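Side-chain contacts in cellulose biosynthesis protein BcsG (PDB 5OLT), which is required for cellulose biosynthesis, this chain being its zinc-binding extramembrane domain, a member of the alkaline phosphatase family: residues A77-H82 with K240-L245; F88-K93 with S322-R327; Q143-D148 with G155-V160. All blocks are in the same frame, centred on the assembly; numbering follows the deposited sequence. Where two conformers were deposited one is given.

Interaction 1 of 3, residues A77-H82 with K240-L245; sequences AGLMSH and KLFDEL
H82 meets F242 and D243 together, in a histidine-carboxylate hydrogen bond combined with a T-shaped aromatic pair, and so fastens the loop between helices 71-76 and 84-87 to helix 234-255. H82 stands at the end of a type I turn that starts at L79. From CB, which points at the helix, its side chain runs anti to the backbone N (chi1 -167°), carrying the imidazole across the flank of F242. CG is the first ring atom to arrive, 3.8 Å from F242 CB. ND1 faces back to its own chain and accepts a hydrogen bond from the backbone N of L84, capping the start of the next helix. CE1 lies 3.4 Å from F242 CB, a methylene seated over the middle of the imidazole in a CH-pi contact, 12° off the ring normal. The phenyl turns an edge toward that same imidazole, with the two planes 74° apart. L79 adds plain hydrocarbon, its CD1 lying 3.9 Å from F242 CE2. W85 makes another edge-to-face pair with F242. Histidine suits this place because one flat ring offers a pi face for the CH-pi contact, an acceptor in ND1 and a donor in NE2. D243 OD2 is held by Q239, which steadies the carboxylate. At the tip, H82 NE2 donates to D243 OD1 over 2.8 Å, with OD1 near the imidazole plane but NE2 well above the plane of the carboxylate.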
loop_
_atom_site.group_PDB
_atom_site.type_symbol
_atom_site.label_atom_id
_atom_site.label_comp_id
_atom_site.label_asym_id
_atom_site.label_seq_id
_atom_site.Cartn_x
_atom_site.Cartn_y
_atom_site.Cartn_z
ATOM N N ALA A 77 3.318 -15.339 -12.758
ATOM C CA ALA A 77 2.598 -14.936 -13.970
ATOM C C ALA A 77 3.536 -14.579 -15.111
ATOM O O ALA A 77 3.057 -14.327 -16.224
ATOM C CB ALA A 77 1.682 -13.760 -13.669
ATOM N N GLY A 78 4.843 -14.509 -14.844
ATOM C CA GLY A 78 5.809 -14.151 -15.918
ATOM C C GLY A 78 5.763 -12.682 -16.302
ATOM O O GLY A 78 5.994 -12.335 -17.456
ATOM N N LEU A 79 5.444 -11.804 -15.358
ATOM C CA LEU A 79 5.257 -10.396 -15.665
ATOM C C LEU A 79 6.277 -9.443 -15.024
ATOM O O LEU A 79 6.038 -8.248 -14.965
ATOM C CB LEU A 79 3.806 -9.983 -15.319
ATOM C CG LEU A 79 2.765 -10.658 -16.221
ATOM C CD1 LEU A 79 1.389 -10.283 -15.704
ATOM C CD2 LEU A 79 2.919 -10.171 -17.648
ATOM N N MET A 80 7.427 -9.964 -14.570
ATOM C CA MET A 80 8.461 -9.119 -13.981
ATOM C C MET A 80 9.055 -8.107 -14.958
ATOM O O MET A 80 9.520 -7.051 -14.532
ATOM C CB MET A 80 9.576 -9.973 -13.394
ATOM C CG MET A 80 9.119 -10.787 -12.204
ATOM S SD MET A 80 8.760 -9.766 -10.761
ATOM C CE MET A 80 10.420 -9.332 -10.245
ATOM N N SER A 81 8.967 -8.381 -16.255
ATOM C CA SER A 81 9.514 -7.439 -17.224
ATOM C C SER A 81 8.454 -6.570 -17.897
ATOM O O SER A 81 8.749 -5.860 -18.874
ATOM C CB SER A 81 10.346 -8.171 -18.277
ATOM O OG SER A 81 9.541 -9.085 -18.975
ATOM N N HIS A 82 7.217 -6.599 -17.375
ATOM C CA HIS A 82 6.224 -5.684 -17.891
ATOM C C HIS A 82 6.753 -4.241 -17.770
ATOM O O HIS A 82 7.313 -3.898 -16.726
ATOM C CB HIS A 82 4.899 -5.804 -17.133
ATOM C CG HIS A 82 3.793 -5.095 -17.839
ATOM N ND1 HIS A 82 3.658 -3.723 -17.823
ATOM C CD2 HIS A 82 2.825 -5.568 -18.674
ATOM C CE1 HIS A 82 2.642 -3.383 -18.609
ATOM N NE2 HIS A 82 2.112 -4.488 -19.122
ATOM N N LYS A 240 -3.575 -7.121 -18.669
ATOM C CA LYS A 240 -4.570 -6.120 -19.025
ATOM C C LYS A 240 -4.513 -4.948 -18.064
ATOM O O LYS A 240 -4.505 -3.790 -18.483
ATOM C CB LYS A 240 -5.965 -6.762 -19.009
ATOM C CG LYS A 240 -7.130 -5.798 -19.230
ATOM C CD LYS A 240 -8.417 -6.599 -19.327
ATOM C CE LYS A 240 -9.663 -5.748 -19.541
ATOM N NZ LYS A 240 -9.976 -5.534 -20.957
ATOM N N LEU A 241 -4.452 -5.243 -16.760
ATOM C CA LEU A 241 -4.371 -4.178 -15.758
ATOM C C LEU A 241 -3.100 -3.345 -15.932
ATOM O O LEU A 241 -3.153 -2.113 -15.899
ATOM C CB LEU A 241 -4.398 -4.782 -14.344
ATOM C CG LEU A 241 -4.188 -3.761 -13.207
ATOM C CD1 LEU A 241 -5.249 -2.647 -13.204
ATOM C CD2 LEU A 241 -4.150 -4.485 -11.873
ATOM N N PHE A 242 -1.964 -4.023 -16.109
ATOM C CA PHE A 242 -0.713 -3.289 -16.187
ATOM C C PHE A 242 -0.664 -2.454 -17.461
ATOM O O PHE A 242 -0.158 -1.335 -17.442
ATOM C CB PHE A 242 0.487 -4.232 -16.112
ATOM C CG PHE A 242 0.562 -5.055 -14.839
ATOM C CD1 PHE A 242 -0.125 -4.702 -13.681
ATOM C CD2 PHE A 242 1.383 -6.195 -14.814
ATOM C CE1 PHE A 242 -0.026 -5.515 -12.556
ATOM C CE2 PHE A 242 1.472 -7.003 -13.683
ATOM C CZ PHE A 242 0.768 -6.644 -12.545
ATOM N N ASP A 243 -1.201 -2.985 -18.564
ATOM C CA ASP A 243 -1.300 -2.192 -19.801
ATOM C C ASP A 243 -2.217 -0.984 -19.632
ATOM O O ASP A 243 -1.888 0.117 -20.130
ATOM C CB ASP A 243 -1.811 -3.082 -20.942
ATOM C CG ASP A 243 -0.714 -4.021 -21.499
ATOM O OD1 ASP A 243 0.499 -3.783 -21.240
ATOM O OD2 ASP A 243 -1.109 -4.990 -22.210
ATOM N N GLU A 244 -3.317 -1.142 -18.871
ATOM C CA GLU A 244 -4.197 -0.007 -18.647
ATOM C C GLU A 244 -3.556 1.030 -17.733
ATOM O O GLU A 244 -3.699 2.220 -17.990
ATOM C CB GLU A 244 -5.553 -0.455 -18.129
ATOM C CG GLU A 244 -6.347 -1.153 -19.220
ATOM C CD GLU A 244 -7.812 -1.332 -18.884
ATOM O OE1 GLU A 244 -8.236 -1.181 -17.713
ATOM O OE2 GLU A 244 -8.572 -1.658 -19.843
ATOM N N LEU A 245 -2.860 0.584 -16.685
ATOM C CA LEU A 245 -2.173 1.546 -15.818
ATOM C C LEU A 245 -1.096 2.294 -16.594
ATOM O O LEU A 245 -0.972 3.514 -16.449
ATOM C CB LEU A 245 -1.578 0.847 -14.596
ATOM C CG LEU A 245 -2.603 0.279 -13.612
ATOM C CD1 LEU A 245 -1.856 -0.499 -12.529
ATOM C CD2 LEU A 245 -3.462 1.393 -13.001
#

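Interaction 2 of 3, residues F88-K93 with S322-R327; sequences FDILFK and SELVVR
L324 projects from helix 318-328 toward strand 90-96 and places its two methyls against two different partners, I90 and F92. The ends of I90 and L324 come at one another tip to tip: CD1 of I90 stands 4.0 Å from CD2 of L324 and slightly farther from its CD1. F92, coming from the same strand as I90, meets L324 head on with the far corner of its ring. Its CZ is 4.0 Å from L324 CD1, and that methyl lies near the ring plane, at the edge and not over a face. The isoleucine reaches so far because CG1 is anti to the carbonyl carbon (chi1 -60°) and CD1 extends onward from it. I90 and F92, two residues apart on an extended strand, point to the same side and can thus share one leucine. This joins a helix to the central mixed sheet, at a classic beta bulge, where D89 and I90 both face V296. M260 and V296 of adjoining strands also touch L324. The charges of the helix lie away from this contact: R327 NE makes a salt bridge to E323 OE2 at 2.8 Å, using the anti lone pair of that oxygen. Branched aliphatics and a ring edge suit a buried seam of this kind, and the chemistry implies cohesion by dispersion and the exclusion of water, with little directional preference.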
loop_
_atom_site.group_PDB
_atom_site.type_symbol
_atom_site.label_atom_id
_atom_site.label_comp_id
_atom_site.label_asym_id
_atom_site.label_seq_id
_atom_site.Cartn_x
_atom_site.Cartn_y
_atom_site.Cartn_z
ATOM N N PHE A 88 7.935 3.598 -12.764
ATOM C CA PHE A 88 7.879 4.279 -11.456
ATOM C C PHE A 88 9.113 5.116 -11.176
ATOM O O PHE A 88 10.171 4.890 -11.748
ATOM C CB PHE A 88 7.734 3.225 -10.338
ATOM C CG PHE A 88 6.375 2.579 -10.301
ATOM C CD1 PHE A 88 5.283 3.267 -9.779
ATOM C CD2 PHE A 88 6.204 1.311 -10.822
ATOM C CE1 PHE A 88 4.028 2.669 -9.765
ATOM C CE2 PHE A 88 4.942 0.697 -10.842
ATOM C CZ PHE A 88 3.857 1.379 -10.314
ATOM N N ASP A 89 8.970 6.076 -10.284
ATOM C CA ASP A 89 10.115 6.809 -9.778
ATOM C C ASP A 89 10.744 6.096 -8.609
ATOM O O ASP A 89 11.948 6.140 -8.446
ATOM C CB ASP A 89 9.728 8.216 -9.345
ATOM C CG ASP A 89 9.261 9.084 -10.478
ATOM O OD1 ASP A 89 9.657 8.843 -11.660
ATOM O OD2 ASP A 89 8.523 10.053 -10.183
ATOM N N ILE A 90 9.930 5.427 -7.791
ATOM C CA ILE A 90 10.353 4.744 -6.574
ATOM C C ILE A 90 9.667 3.387 -6.576
ATOM O O ILE A 90 8.443 3.326 -6.801
ATOM C CB ILE A 90 9.927 5.552 -5.333
ATOM C CG1 ILE A 90 10.550 6.948 -5.324
ATOM C CG2 ILE A 90 10.255 4.759 -4.058
ATOM C CD1 ILE A 90 9.900 7.884 -4.303
ATOM N N LEU A 91 10.398 2.324 -6.308
ATOM C CA LEU A 91 9.800 0.982 -6.310
ATOM C C LEU A 91 10.286 0.231 -5.086
ATOM O O LEU A 91 11.507 0.063 -4.892
ATOM C CB LEU A 91 10.187 0.267 -7.623
ATOM C CG LEU A 91 9.616 -1.121 -7.871
ATOM C CD1 LEU A 91 8.090 -1.089 -7.891
ATOM C CD2 LEU A 91 10.158 -1.653 -9.197
ATOM N N PHE A 92 9.339 -0.224 -4.266
ATOM C CA PHE A 92 9.707 -1.011 -3.082
ATOM C C PHE A 92 9.836 -2.489 -3.414
ATOM O O PHE A 92 8.946 -3.073 -4.059
ATOM C CB PHE A 92 8.607 -0.855 -2.020
ATOM C CG PHE A 92 8.544 0.514 -1.391
ATOM C CD1 PHE A 92 7.820 1.554 -1.994
ATOM C CD2 PHE A 92 9.145 0.753 -0.163
ATOM C CE1 PHE A 92 7.739 2.814 -1.410
ATOM C CE2 PHE A 92 9.064 2.013 0.443
ATOM C CZ PHE A 92 8.351 3.060 -0.170
ATOM N N LYS A 93 10.913 -3.105 -2.930
ATOM C CA LYS A 93 11.204 -4.516 -3.145
ATOM C C LYS A 93 10.887 -5.412 -1.952
ATOM O O LYS A 93 10.760 -6.594 -2.098
ATOM C CB LYS A 93 12.665 -4.694 -3.594
ATOM C CG LYS A 93 13.022 -4.012 -4.917
ATOM C CD LYS A 93 12.123 -4.509 -6.042
ATOM C CE LYS A 93 12.482 -3.896 -7.394
ATOM N NZ LYS A 93 13.801 -4.390 -7.866
ATOM N N SER A 322 3.184 7.002 3.923
ATOM C CA SER A 322 2.797 8.216 4.596
ATOM C C SER A 322 3.971 9.208 4.661
ATOM O O SER A 322 3.765 10.433 4.457
ATOM C CB SER A 322 2.222 7.898 5.979
ATOM O OG SER A 322 1.822 9.108 6.616
ATOM N N GLU A 323 5.182 8.712 4.949
ATOM C CA GLU A 323 6.322 9.628 4.968
ATOM C C GLU A 323 6.586 10.270 3.613
ATOM O O GLU A 323 6.843 11.474 3.544
ATOM C CB GLU A 323 7.560 8.869 5.429
ATOM C CG GLU A 323 8.806 9.723 5.510
ATOM C CD GLU A 323 8.733 10.857 6.475
ATOM O OE1 GLU A 323 7.984 10.773 7.474
ATOM O OE2 GLU A 323 9.479 11.851 6.241
ATOM N N LEU A 324 6.477 9.499 2.529
ATOM C CA LEU A 324 6.664 10.107 1.216
ATOM C C LEU A 324 5.598 11.153 0.926
ATOM O O LEU A 324 5.922 12.216 0.347
ATOM C CB LEU A 324 6.662 9.023 0.112
ATOM C CG LEU A 324 7.969 8.202 0.037
ATOM C CD1 LEU A 324 7.741 6.977 -0.826
ATOM C CD2 LEU A 324 9.150 9.034 -0.498
ATOM N N VAL A 325 4.351 10.911 1.356
ATOM C CA VAL A 325 3.293 11.909 1.219
ATOM C C VAL A 325 3.635 13.185 1.991
ATOM O O VAL A 325 3.485 14.282 1.433
ATOM C CB VAL A 325 1.886 11.340 1.580
ATOM C CG1 VAL A 325 0.818 12.452 1.561
ATOM C CG2 VAL A 325 1.520 10.207 0.600
ATOM N N VAL A 326 4.069 13.080 3.244
ATOM C CA VAL A 326 4.337 14.324 3.937
ATOM C C VAL A 326 5.510 15.072 3.277
ATOM O O VAL A 326 5.447 16.305 3.192
ATOM C CB VAL A 326 4.485 14.096 5.446
ATOM C CG1 VAL A 326 5.864 13.595 5.805
ATOM C CG2 VAL A 326 4.144 15.347 6.226
ATOM N N ARG A 327 6.512 14.338 2.752
ATOM C CA ARG A 327 7.655 14.979 2.055
ATOM C C ARG A 327 7.174 15.742 0.831
ATOM O O ARG A 327 7.774 16.769 0.461
ATOM C CB ARG A 327 8.732 13.951 1.693
ATOM C CG ARG A 327 9.375 13.391 2.966
ATOM C CD ARG A 327 10.464 12.408 2.657
ATOM N NE ARG A 327 11.045 11.879 3.900
ATOM C CZ ARG A 327 12.130 11.102 3.923
ATOM N NH1 ARG A 327 12.773 10.796 2.799
ATOM N NH2 ARG A 327 12.577 10.610 5.075
#

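Interaction 3 of 3, residues Q143-D148 with G155-V160; sequences QHLMMD and GFLKEV
F156 O accepts a hydrogen bond from the backbone N of V160 at 2.9 Å, an i to i+4 bond of the first turn of helix 156-162, the spacing that puts both side chains on the face turned to strand 142-147. G155 precedes them at the N-cap, with a positive phi that glycine adopts readily. The axes of strand 143-147 and helix 156-160 come within 11.7 Å, at 162° between their directions, so the chain leaves the outermost strand of the main sheet and doubles back as a helix lying over it. Side chains from alternate strand residues, L145 and M147, fill the interval. M147 is modelled in two conformers; in the one described, the chain stays extended beyond CG and drives its methyl in among three helix residues. CE is 3.7 Å from F156 CE2 and 3.8 Å from L157 CD1, with V160 CG2 more distant. The sulfur sits beside the phenyl rather than above it: SD is 5.3 Å from the ring centroid of F156, at the edge, in a Met-aromatic contact. V160 CG2 lies over one face of that ring, toward its rim. L145 divides its methyls: its CD2 lies 3.7 Å from L157 CD1 where the two side chains cross, while its CD1 reaches the tip of V160 CG1 at 4.2 Å. An unbranched methionine can thread its methyl between a phenyl and the branched side chains of L157 and V160. F156 also touches S102, one of the zinc ligands, and N215. The contact itself is apolar, sulfur and ring edge included; held by dispersion and burial, it forms a hydrophobic layer that probably helps to hold the phenyl near the metal site.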
loop_
_atom_site.group_PDB
_atom_site.type_symbol
_atom_site.label_atom_id
_atom_site.label_comp_id
_atom_site.label_asym_id
_atom_site.label_seq_id
_atom_site.Cartn_x
_atom_site.Cartn_y
_atom_site.Cartn_z
ATOM N N GLN A 143 -11.276 14.942 -0.592
ATOM C CA GLN A 143 -11.190 13.488 -0.478
ATOM C C GLN A 143 -12.128 12.816 -1.456
ATOM O O GLN A 143 -13.272 13.230 -1.636
ATOM C CB GLN A 143 -11.561 13.113 0.965
ATOM C CG GLN A 143 -11.416 11.653 1.341
ATOM C CD GLN A 143 -11.822 11.460 2.796
ATOM O OE1 GLN A 143 -12.968 11.064 3.104
ATOM N NE2 GLN A 143 -10.915 11.791 3.695
ATOM N N HIS A 144 -11.630 11.782 -2.141
ATOM C CA HIS A 144 -12.444 11.024 -3.086
ATOM C C HIS A 144 -12.241 9.546 -2.830
ATOM O O HIS A 144 -11.128 9.105 -2.507
ATOM C CB HIS A 144 -12.095 11.317 -4.560
ATOM C CG HIS A 144 -12.326 12.738 -4.988
ATOM N ND1 HIS A 144 -13.585 13.268 -5.145
ATOM C CD2 HIS A 144 -11.461 13.704 -5.385
ATOM C CE1 HIS A 144 -13.488 14.516 -5.571
ATOM N NE2 HIS A 144 -12.208 14.811 -5.712
ATOM N N LEU A 145 -13.314 8.798 -3.019
ATOM C CA LEU A 145 -13.288 7.343 -2.952
ATOM C C LEU A 145 -13.790 6.838 -4.287
ATOM O O LEU A 145 -14.862 7.212 -4.722
ATOM C CB LEU A 145 -14.215 6.904 -1.832
ATOM C CG LEU A 145 -14.439 5.405 -1.693
ATOM C CD1 LEU A 145 -13.115 4.690 -1.381
ATOM C CD2 LEU A 145 -15.484 5.161 -0.604
ATOM N N MET A 146 -13.009 5.935 -4.876
ATOM C CA MET A 146 -13.260 5.413 -6.186
ATOM C C MET A 146 -13.035 3.922 -6.139
ATOM O O MET A 146 -12.082 3.457 -5.471
ATOM C CB MET A 146 -12.237 6.066 -7.124
ATOM C CG MET A 146 -12.497 5.872 -8.581
ATOM S SD MET A 146 -11.643 7.177 -9.498
ATOM C CE MET A 146 -9.969 6.597 -9.566
ATOM N N MET A 147 -13.861 3.157 -6.864
ATOM C CA MET A 147 -13.611 1.704 -6.965
ATOM C C MET A 147 -13.956 1.237 -8.359
ATOM O O MET A 147 -14.758 1.891 -9.069
ATOM C CB MET A 147 -14.442 0.906 -5.941
ATOM C CG MET A 147 -14.133 1.261 -4.498
ATOM S SD MET A 147 -14.859 0.132 -3.305
ATOM C CE MET A 147 -14.355 0.961 -1.782
ATOM N N ASP A 148 -13.392 0.096 -8.760
ATOM C CA ASP A 148 -13.836 -0.524 -10.006
ATOM C C ASP A 148 -14.884 -1.613 -9.730
ATOM O O ASP A 148 -15.157 -2.450 -10.577
ATOM C CB ASP A 148 -12.661 -1.019 -10.852
ATOM C CG ASP A 148 -11.876 -2.118 -10.198
ATOM O OD1 ASP A 148 -12.311 -2.676 -9.184
ATOM O OD2 ASP A 148 -10.762 -2.442 -10.735
ATOM N N GLY A 155 -18.513 -6.912 2.851
ATOM C CA GLY A 155 -18.758 -5.651 3.559
ATOM C C GLY A 155 -17.570 -4.722 3.399
ATOM O O GLY A 155 -17.294 -3.911 4.284
ATOM N N PHE A 156 -16.881 -4.831 2.253
ATOM C CA PHE A 156 -15.633 -4.071 2.069
ATOM C C PHE A 156 -15.840 -2.563 2.146
ATOM O O PHE A 156 -15.117 -1.878 2.863
ATOM C CB PHE A 156 -14.991 -4.442 0.737
ATOM C CG PHE A 156 -13.697 -3.707 0.467
ATOM C CD1 PHE A 156 -12.513 -4.080 1.120
ATOM C CD2 PHE A 156 -13.666 -2.641 -0.425
ATOM C CE1 PHE A 156 -11.317 -3.389 0.889
ATOM C CE2 PHE A 156 -12.470 -1.962 -0.672
ATOM C CZ PHE A 156 -11.304 -2.331 -0.009
ATOM N N LEU A 157 -16.825 -2.048 1.416
ATOM C CA LEU A 157 -17.093 -0.610 1.461
ATOM C C LEU A 157 -17.451 -0.165 2.891
ATOM O O LEU A 157 -16.994 0.872 3.347
ATOM C CB LEU A 157 -18.204 -0.230 0.472
ATOM C CG LEU A 157 -18.628 1.255 0.409
ATOM C CD1 LEU A 157 -17.437 2.160 0.105
ATOM C CD2 LEU A 157 -19.736 1.430 -0.637
ATOM N N LYS A 158 -18.247 -0.965 3.590
ATOM C CA LYS A 158 -18.562 -0.630 5.003
ATOM C C LYS A 158 -17.288 -0.569 5.868
ATOM O O LYS A 158 -17.154 0.342 6.678
ATOM C CB LYS A 158 -19.592 -1.598 5.562
ATOM C CG LYS A 158 -20.992 -1.360 5.013
ATOM C CD LYS A 158 -21.983 -2.377 5.569
ATOM C CE LYS A 158 -23.387 -2.133 5.032
ATOM N NZ LYS A 158 -24.287 -3.275 5.357
ATOM N N GLU A 159 -16.344 -1.513 5.681
ATOM C CA GLU A 159 -15.088 -1.487 6.436
ATOM C C GLU A 159 -14.262 -0.244 6.102
ATOM O O GLU A 159 -13.717 0.415 7.016
ATOM C CB GLU A 159 -14.256 -2.773 6.224
ATOM C CG GLU A 159 -14.943 -4.048 6.713
ATOM C CD GLU A 159 -13.976 -5.118 7.193
ATOM O OE1 GLU A 159 -12.757 -4.927 7.077
ATOM O OE2 GLU A 159 -14.432 -6.160 7.706
ATOM N N VAL A 160 -14.190 0.107 4.818
ATOM C CA VAL A 160 -13.467 1.323 4.400
ATOM C C VAL A 160 -14.053 2.577 5.070
ATOM O O VAL A 160 -13.284 3.457 5.508
ATOM C CB VAL A 160 -13.488 1.439 2.847
ATOM C CG1 VAL A 160 -13.113 2.830 2.353
ATOM C CG2 VAL A 160 -12.571 0.385 2.238
#

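The three contacts belong to one alpha/beta domain but are separate: centres of interactions 1 and 2 are 21 Å apart, 2 and 3 are 23 Å apart, and 1 and 3 are 25 Å apart. Interactions 2 and 3 reach the same mixed sheet, one through strand 90-96 and the other through the outermost strand 142-147. Interactions 1 and 3 lie at different distances from the zinc ion held by C67, S102, E266 and H267: the side chain of F156 in interaction 3 is about 6 Å from it, and that of F242 in interaction 1 about 14 Å. A citric acid molecule, probably from crystallisation, sits about 5 Å from the F156 side chain, consistent with a pocket there.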